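Local coordinates for protein DraIII (Deinococcus radiophilus, PDB 4L0K) that acts as a type II restriction endonuclease, probably cutting DNA through a nuclease fold of the His-Me finger class, at residues A[117-130]-A[142-155]. Numbering follows the deposited sequence.
Sequences DVARKLTWLAYQLH and YLEEFFGPMVAGST
Trp124 CA and Leu143 CA lie 6.0 Å apart where segments 117-126 and 142-147 of helices 112-126 and 137-147 cross at -108°, and beyond Gly148, whose positive phi ends the second helix, the chain folds back over the end of the first, past residues 128-130, in extended and turn conformations. The side chain of Arg120 fits as a knob among Tyr142, Leu143, Phe146 and Phe147. A bend at chi3 (-60°) lays its guanidinium nearly parallel to the Phe146 ring, the planes 8° apart, in an off-centre cation-pi stack, while CD sits over the middle of the same face. The guanidinium edge is used as well: NH2 forms a salt bridge with Asp117 OD1 at 2.7 Å, and NH1 donates to Tyr142 OH at 2.9 Å. Gln23 extends this network, accepting from Arg120 NH1 through OE1 and bonding Tyr142 OH through its backbone carbonyl O.

Trp124 is covered on both faces. Phe147 CB presses on one, 3.5 Å from CE2, and Gln128 NE2 lies over the other on its way to Trp124 O; NE1 donates to Gly148 O at 3.0 Å, and Met150 CG passes obliquely by CD1. Phe147 in turn carries Lys121 CD over its ring, NZ hydrogen-bonding the backbone carbonyls of Ala191 and Val194.

Extended beyond CG, Gln128 delivers OE1 to Val151 N at 2.8 Å, in a nearly straight bond that meets the oxygen from above its amide plane. Thr155 returns two bonds, N to Gln128 O at 3.1 Å and OG1 to Leu125 O. This crossed helix pair of the DraIII family region, with Leu122 and Leu125 packed on strand 194-198, thus rests mainly on aromatic faces, aliphatic Leu143 and one Arg-Tyr hydrogen bond; hydrogen bonds dominate where residues 148-155 meet the end of helix 112-126, and bonds at both oxygen and nitrogen restrict rotation of the buried Gln128 amide.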
loop_
_atom_site.group_PDB
_atom_site.type_symbol
_atom_site.label_atom_id
_atom_site.label_comp_id
_atom_site.label_asym_id
_atom_site.label_seq_id
_atom_site.Cartn_x
_atom_site.Cartn_y
_atom_site.Cartn_z
ATOM N N ASP A 117 -20.045 13.379 -11.972
ATOM C CA ASP A 117 -18.979 13.836 -12.882
ATOM C C ASP A 117 -17.869 12.790 -13.083
ATOM O O ASP A 117 -17.527 12.447 -14.221
ATOM C CB ASP A 117 -18.343 15.137 -12.378
ATOM C CG ASP A 117 -19.246 16.335 -12.544
ATOM O OD1 ASP A 117 -20.210 16.241 -13.336
ATOM O OD2 ASP A 117 -18.990 17.374 -11.893
ATOM N N VAL A 118 -17.325 12.305 -11.964
ATOM C CA VAL A 118 -16.332 11.233 -11.946
ATOM C C VAL A 118 -16.821 9.992 -12.704
ATOM O O VAL A 118 -16.090 9.456 -13.553
ATOM C CB VAL A 118 -15.937 10.860 -10.487
ATOM C CG1 VAL A 118 -15.271 9.476 -10.421
ATOM C CG2 VAL A 118 -15.043 11.960 -9.861
ATOM N N ALA A 119 -18.048 9.541 -12.406
ATOM C CA ALA A 119 -18.654 8.454 -13.186
ATOM C C ALA A 119 -18.617 8.730 -14.708
ATOM O O ALA A 119 -18.290 7.838 -15.521
ATOM C CB ALA A 119 -20.083 8.185 -12.722
ATOM N N ARG A 120 -18.938 9.966 -15.089
ATOM C CA ARG A 120 -18.962 10.299 -16.518
ATOM C C ARG A 120 -17.554 10.225 -17.136
ATOM O O ARG A 120 -17.359 9.692 -18.235
ATOM C CB ARG A 120 -19.574 11.681 -16.746
ATOM C CG ARG A 120 -21.019 11.679 -17.237
ATOM C CD ARG A 120 -21.487 13.108 -17.538
ATOM N NE ARG A 120 -21.412 13.950 -16.348
ATOM C CZ ARG A 120 -22.468 14.336 -15.638
ATOM N NH1 ARG A 120 -23.694 13.968 -16.004
ATOM N NH2 ARG A 120 -22.301 15.093 -14.564
ATOM N N LYS A 121 -16.578 10.741 -16.397
ATOM C CA LYS A 121 -15.200 10.795 -16.865
ATOM C C LYS A 121 -14.672 9.400 -17.095
ATOM O O LYS A 121 -14.086 9.108 -18.126
ATOM C CB LYS A 121 -14.323 11.498 -15.836
ATOM C CG LYS A 121 -12.848 11.482 -16.193
ATOM C CD LYS A 121 -12.560 12.248 -17.485
ATOM C CE LYS A 121 -11.076 12.219 -17.804
ATOM N NZ LYS A 121 -10.257 12.801 -16.696
ATOM N N LEU A 122 -14.899 8.546 -16.109
ATOM C CA LEU A 122 -14.426 7.178 -16.125
ATOM C C LEU A 122 -15.073 6.367 -17.249
ATOM O O LEU A 122 -14.417 5.506 -17.849
ATOM C CB LEU A 122 -14.711 6.541 -14.763
ATOM C CG LEU A 122 -13.558 6.389 -13.778
ATOM C CD1 LEU A 122 -12.360 7.267 -14.115
ATOM C CD2 LEU A 122 -14.029 6.639 -12.365
ATOM N N THR A 123 -16.352 6.629 -17.535
ATOM C CA THR A 123 -16.990 5.991 -18.696
ATOM C C THR A 123 -16.341 6.445 -20.013
ATOM O O THR A 123 -16.126 5.650 -20.964
ATOM C CB THR A 123 -18.504 6.305 -18.760
ATOM O OG1 THR A 123 -19.098 6.058 -17.481
ATOM C CG2 THR A 123 -19.180 5.441 -19.815
ATOM N N TRP A 124 -16.048 7.736 -20.069
ATOM C CA TRP A 124 -15.398 8.310 -21.241
ATOM C C TRP A 124 -14.012 7.670 -21.464
ATOM O O TRP A 124 -13.653 7.319 -22.595
ATOM C CB TRP A 124 -15.308 9.830 -21.084
ATOM C CG TRP A 124 -14.631 10.568 -22.216
ATOM C CD1 TRP A 124 -15.186 10.923 -23.418
ATOM C CD2 TRP A 124 -13.288 11.082 -22.226
ATOM N NE1 TRP A 124 -14.271 11.607 -24.177
ATOM C CE2 TRP A 124 -13.100 11.722 -23.475
ATOM C CE3 TRP A 124 -12.227 11.052 -21.308
ATOM C CZ2 TRP A 124 -11.880 12.321 -23.838
ATOM C CZ3 TRP A 124 -11.014 11.661 -21.659
ATOM C CH2 TRP A 124 -10.856 12.289 -22.919
ATOM N N LEU A 125 -13.252 7.502 -20.381
ATOM C CA LEU A 125 -11.930 6.873 -20.461
ATOM C C LEU A 125 -12.111 5.447 -20.927
ATOM O O LEU A 125 -11.327 4.948 -21.743
ATOM C CB LEU A 125 -11.248 6.829 -19.087
ATOM C CG LEU A 125 -10.170 7.827 -18.680
ATOM C CD1 LEU A 125 -9.914 8.877 -19.759
ATOM C CD2 LEU A 125 -10.513 8.448 -17.317
ATOM N N ALA A 126 -13.139 4.786 -20.388
ATOM C CA ALA A 126 -13.321 3.348 -20.626
ATOM C C ALA A 126 -13.574 3.048 -22.107
ATOM O O ALA A 126 -13.046 2.077 -22.654
ATOM C CB ALA A 126 -14.428 2.769 -19.744
ATOM N N TYR A 127 -14.364 3.894 -22.760
ATOM C CA TYR A 127 -14.611 3.684 -24.190
ATOM C C TYR A 127 -13.371 3.922 -25.080
ATOM O O TYR A 127 -13.403 3.667 -26.280
ATOM C CB TYR A 127 -15.831 4.502 -24.665
ATOM C CG TYR A 127 -17.130 3.802 -24.357
ATOM C CD1 TYR A 127 -17.455 2.616 -25.001
ATOM C CD2 TYR A 127 -18.026 4.311 -23.419
ATOM C CE1 TYR A 127 -18.637 1.947 -24.725
ATOM C CE2 TYR A 127 -19.229 3.643 -23.138
ATOM C CZ TYR A 127 -19.520 2.457 -23.794
ATOM O OH TYR A 127 -20.685 1.751 -23.536
ATOM N N GLN A 128 -12.289 4.400 -24.476
ATOM C CA GLN A 128 -11.038 4.648 -25.176
ATOM C C GLN A 128 -9.946 3.669 -24.733
ATOM O O GLN A 128 -8.762 3.871 -25.017
ATOM C CB GLN A 128 -10.576 6.083 -24.920
ATOM C CG GLN A 128 -11.464 7.150 -25.546
ATOM C CD GLN A 128 -11.055 8.549 -25.144
ATOM O OE1 GLN A 128 -10.243 9.193 -25.814
ATOM N NE2 GLN A 128 -11.610 9.029 -24.036
ATOM N N LEU A 129 -10.348 2.616 -24.030
ATOM C CA LEU A 129 -9.457 1.506 -23.703
ATOM C C LEU A 129 -9.175 0.707 -24.974
ATOM O O LEU A 129 -10.071 0.532 -25.799
ATOM C CB LEU A 129 -10.164 0.569 -22.718
ATOM C CG LEU A 129 -9.838 0.416 -21.227
ATOM C CD1 LEU A 129 -8.675 1.276 -20.764
ATOM C CD2 LEU A 129 -11.079 0.629 -20.358
ATOM N N HIS A 130 -7.960 0.197 -25.138
ATOM C CA HIS A 130 -7.753 -0.803 -26.181
ATOM C C HIS A 130 -8.670 -2.014 -25.947
ATOM O O HIS A 130 -8.686 -2.599 -24.858
ATOM C CB HIS A 130 -6.291 -1.263 -26.266
ATOM C CG HIS A 130 -6.014 -2.163 -27.437
ATOM N ND1 HIS A 130 -6.071 -3.539 -27.354
ATOM C CD2 HIS A 130 -5.695 -1.879 -28.723
ATOM C CE1 HIS A 130 -5.802 -4.063 -28.536
ATOM N NE2 HIS A 130 -5.570 -3.077 -29.385
ATOM N N TYR A 142 -22.916 12.329 -26.021
ATOM C CA TYR A 142 -23.127 12.833 -24.674
ATOM C C TYR A 142 -21.790 13.008 -23.924
ATOM O O TYR A 142 -21.497 14.087 -23.391
ATOM C CB TYR A 142 -24.036 11.859 -23.936
ATOM C CG TYR A 142 -24.257 12.157 -22.474
ATOM C CD1 TYR A 142 -25.376 12.871 -22.057
ATOM C CD2 TYR A 142 -23.374 11.684 -21.502
ATOM C CE1 TYR A 142 -25.598 13.123 -20.725
ATOM C CE2 TYR A 142 -23.586 11.937 -20.164
ATOM C CZ TYR A 142 -24.705 12.654 -19.783
ATOM O OH TYR A 142 -24.925 12.906 -18.455
ATOM N N LEU A 143 -20.983 11.947 -23.886
ATOM C CA LEU A 143 -19.688 12.006 -23.195
ATOM C C LEU A 143 -18.693 12.941 -23.890
ATOM O O LEU A 143 -17.987 13.705 -23.224
ATOM C CB LEU A 143 -19.096 10.598 -23.014
ATOM C CG LEU A 143 -19.945 9.740 -22.070
ATOM C CD1 LEU A 143 -19.507 8.293 -22.085
ATOM C CD2 LEU A 143 -19.922 10.305 -20.643
ATOM N N GLU A 144 -18.652 12.887 -25.222
ATOM C CA GLU A 144 -17.782 13.768 -26.004
ATOM C C GLU A 144 -18.114 15.235 -25.791
ATOM O O GLU A 144 -17.231 16.093 -25.819
ATOM C CB GLU A 144 -17.827 13.423 -27.489
ATOM C CG GLU A 144 -16.870 12.299 -27.865
ATOM C CD GLU A 144 -16.865 12.015 -29.348
ATOM O OE1 GLU A 144 -15.955 11.293 -29.821
ATOM O OE2 GLU A 144 -17.782 12.524 -30.033
ATOM N N GLU A 145 -19.389 15.517 -25.552
ATOM C CA GLU A 145 -19.815 16.876 -25.248
ATOM C C GLU A 145 -19.158 17.371 -23.961
ATOM O O GLU A 145 -18.833 18.553 -23.832
ATOM C CB GLU A 145 -21.331 16.935 -25.121
ATOM C CG GLU A 145 -21.837 18.202 -24.477
ATOM C CD GLU A 145 -22.816 18.948 -25.354
ATOM O OE1 GLU A 145 -22.933 18.592 -26.547
ATOM O OE2 GLU A 145 -23.465 19.888 -24.848
ATOM N N PHE A 146 -18.957 16.460 -23.009
ATOM C CA PHE A 146 -18.355 16.821 -21.736
ATOM C C PHE A 146 -16.836 16.898 -21.799
ATOM O O PHE A 146 -16.234 17.819 -21.239
ATOM C CB PHE A 146 -18.739 15.815 -20.654
ATOM C CG PHE A 146 -20.110 16.021 -20.082
ATOM C CD1 PHE A 146 -21.196 15.338 -20.597
ATOM C CD2 PHE A 146 -20.309 16.882 -19.016
ATOM C CE1 PHE A 146 -22.450 15.510 -20.065
ATOM C CE2 PHE A 146 -21.569 17.060 -18.482
ATOM C CZ PHE A 146 -22.640 16.372 -19.009
ATOM N N PHE A 147 -16.215 15.928 -22.468
ATOM C CA PHE A 147 -14.754 15.762 -22.347
ATOM C C PHE A 147 -13.935 15.866 -23.633
ATOM O O PHE A 147 -12.709 15.812 -23.597
ATOM C CB PHE A 147 -14.432 14.432 -21.665
ATOM C CG PHE A 147 -15.152 14.238 -20.371
ATOM C CD1 PHE A 147 -16.075 13.212 -20.220
ATOM C CD2 PHE A 147 -14.931 15.101 -19.317
ATOM C CE1 PHE A 147 -16.747 13.039 -19.016
ATOM C CE2 PHE A 147 -15.605 14.932 -18.107
ATOM C CZ PHE A 147 -16.508 13.900 -17.962
ATOM N N GLY A 148 -14.605 16.000 -24.767
ATOM C CA GLY A 148 -13.897 16.071 -26.025
ATOM C C GLY A 148 -13.956 14.764 -26.788
ATOM O O GLY A 148 -14.432 13.746 -26.283
ATOM N N PRO A 149 -13.477 14.794 -28.032
ATOM C CA PRO A 149 -13.464 13.631 -28.920
ATOM C C PRO A 149 -12.832 12.383 -28.301
ATOM O O PRO A 149 -11.736 12.428 -27.737
ATOM C CB PRO A 149 -12.631 14.117 -30.118
ATOM C CG PRO A 149 -11.997 15.401 -29.671
ATOM C CD PRO A 149 -12.928 15.990 -28.689
ATOM N N MET A 150 -13.542 11.268 -28.421
ATOM C CA MET A 150 -12.979 9.985 -28.070
ATOM C C MET A 150 -11.886 9.634 -29.063
ATOM O O MET A 150 -12.078 9.722 -30.279
ATOM C CB MET A 150 -14.057 8.907 -28.065
ATOM C CG MET A 150 -14.954 8.959 -26.831
ATOM S SD MET A 150 -16.185 7.650 -26.862
ATOM C CE MET A 150 -17.041 7.925 -25.306
ATOM N N VAL A 151 -10.725 9.271 -28.542
ATOM C CA VAL A 151 -9.645 8.784 -29.385
ATOM C C VAL A 151 -9.347 7.340 -29.007
ATOM O O VAL A 151 -8.887 7.061 -27.897
ATOM C CB VAL A 151 -8.390 9.652 -29.256
ATOM C CG1 VAL A 151 -7.273 9.092 -30.121
ATOM C CG2 VAL A 151 -8.706 11.074 -29.682
ATOM N N ALA A 152 -9.641 6.428 -29.929
ATOM C CA ALA A 152 -9.443 5.008 -29.697
ATOM C C ALA A 152 -8.060 4.686 -29.116
ATOM O O ALA A 152 -7.034 5.186 -29.606
ATOM C CB ALA A 152 -9.661 4.242 -30.994
ATOM N N GLY A 153 -8.042 3.864 -28.066
ATOM C CA GLY A 153 -6.790 3.352 -27.516
ATOM C C GLY A 153 -5.920 4.384 -26.803
ATOM O O GLY A 153 -4.768 4.108 -26.487
ATOM N N SER A 154 -6.466 5.568 -26.538
ATOM C CA SER A 154 -5.691 6.622 -25.891
ATOM C C SER A 154 -5.618 6.474 -24.377
ATOM O O SER A 154 -4.787 7.115 -23.737
ATOM C CB SER A 154 -6.276 8.001 -26.211
ATOM O OG SER A 154 -7.645 8.079 -25.833
ATOM N N THR A 155 -6.491 5.650 -23.801
ATOM C CA THR A 155 -6.561 5.543 -22.348
ATOM C C THR A 155 -5.330 4.859 -21.769
ATOM O O THR A 155 -5.087 3.682 -22.039
ATOM C CB THR A 155 -7.856 4.848 -21.893
ATOM O OG1 THR A 155 -8.958 5.710 -22.195
ATOM C CG2 THR A 155 -7.843 4.599 -20.374
HETATM O O HOH W 1 -10.533 2.167 -27.823
HETATM O O HOH W 2 -5.481 2.201 -24.569
#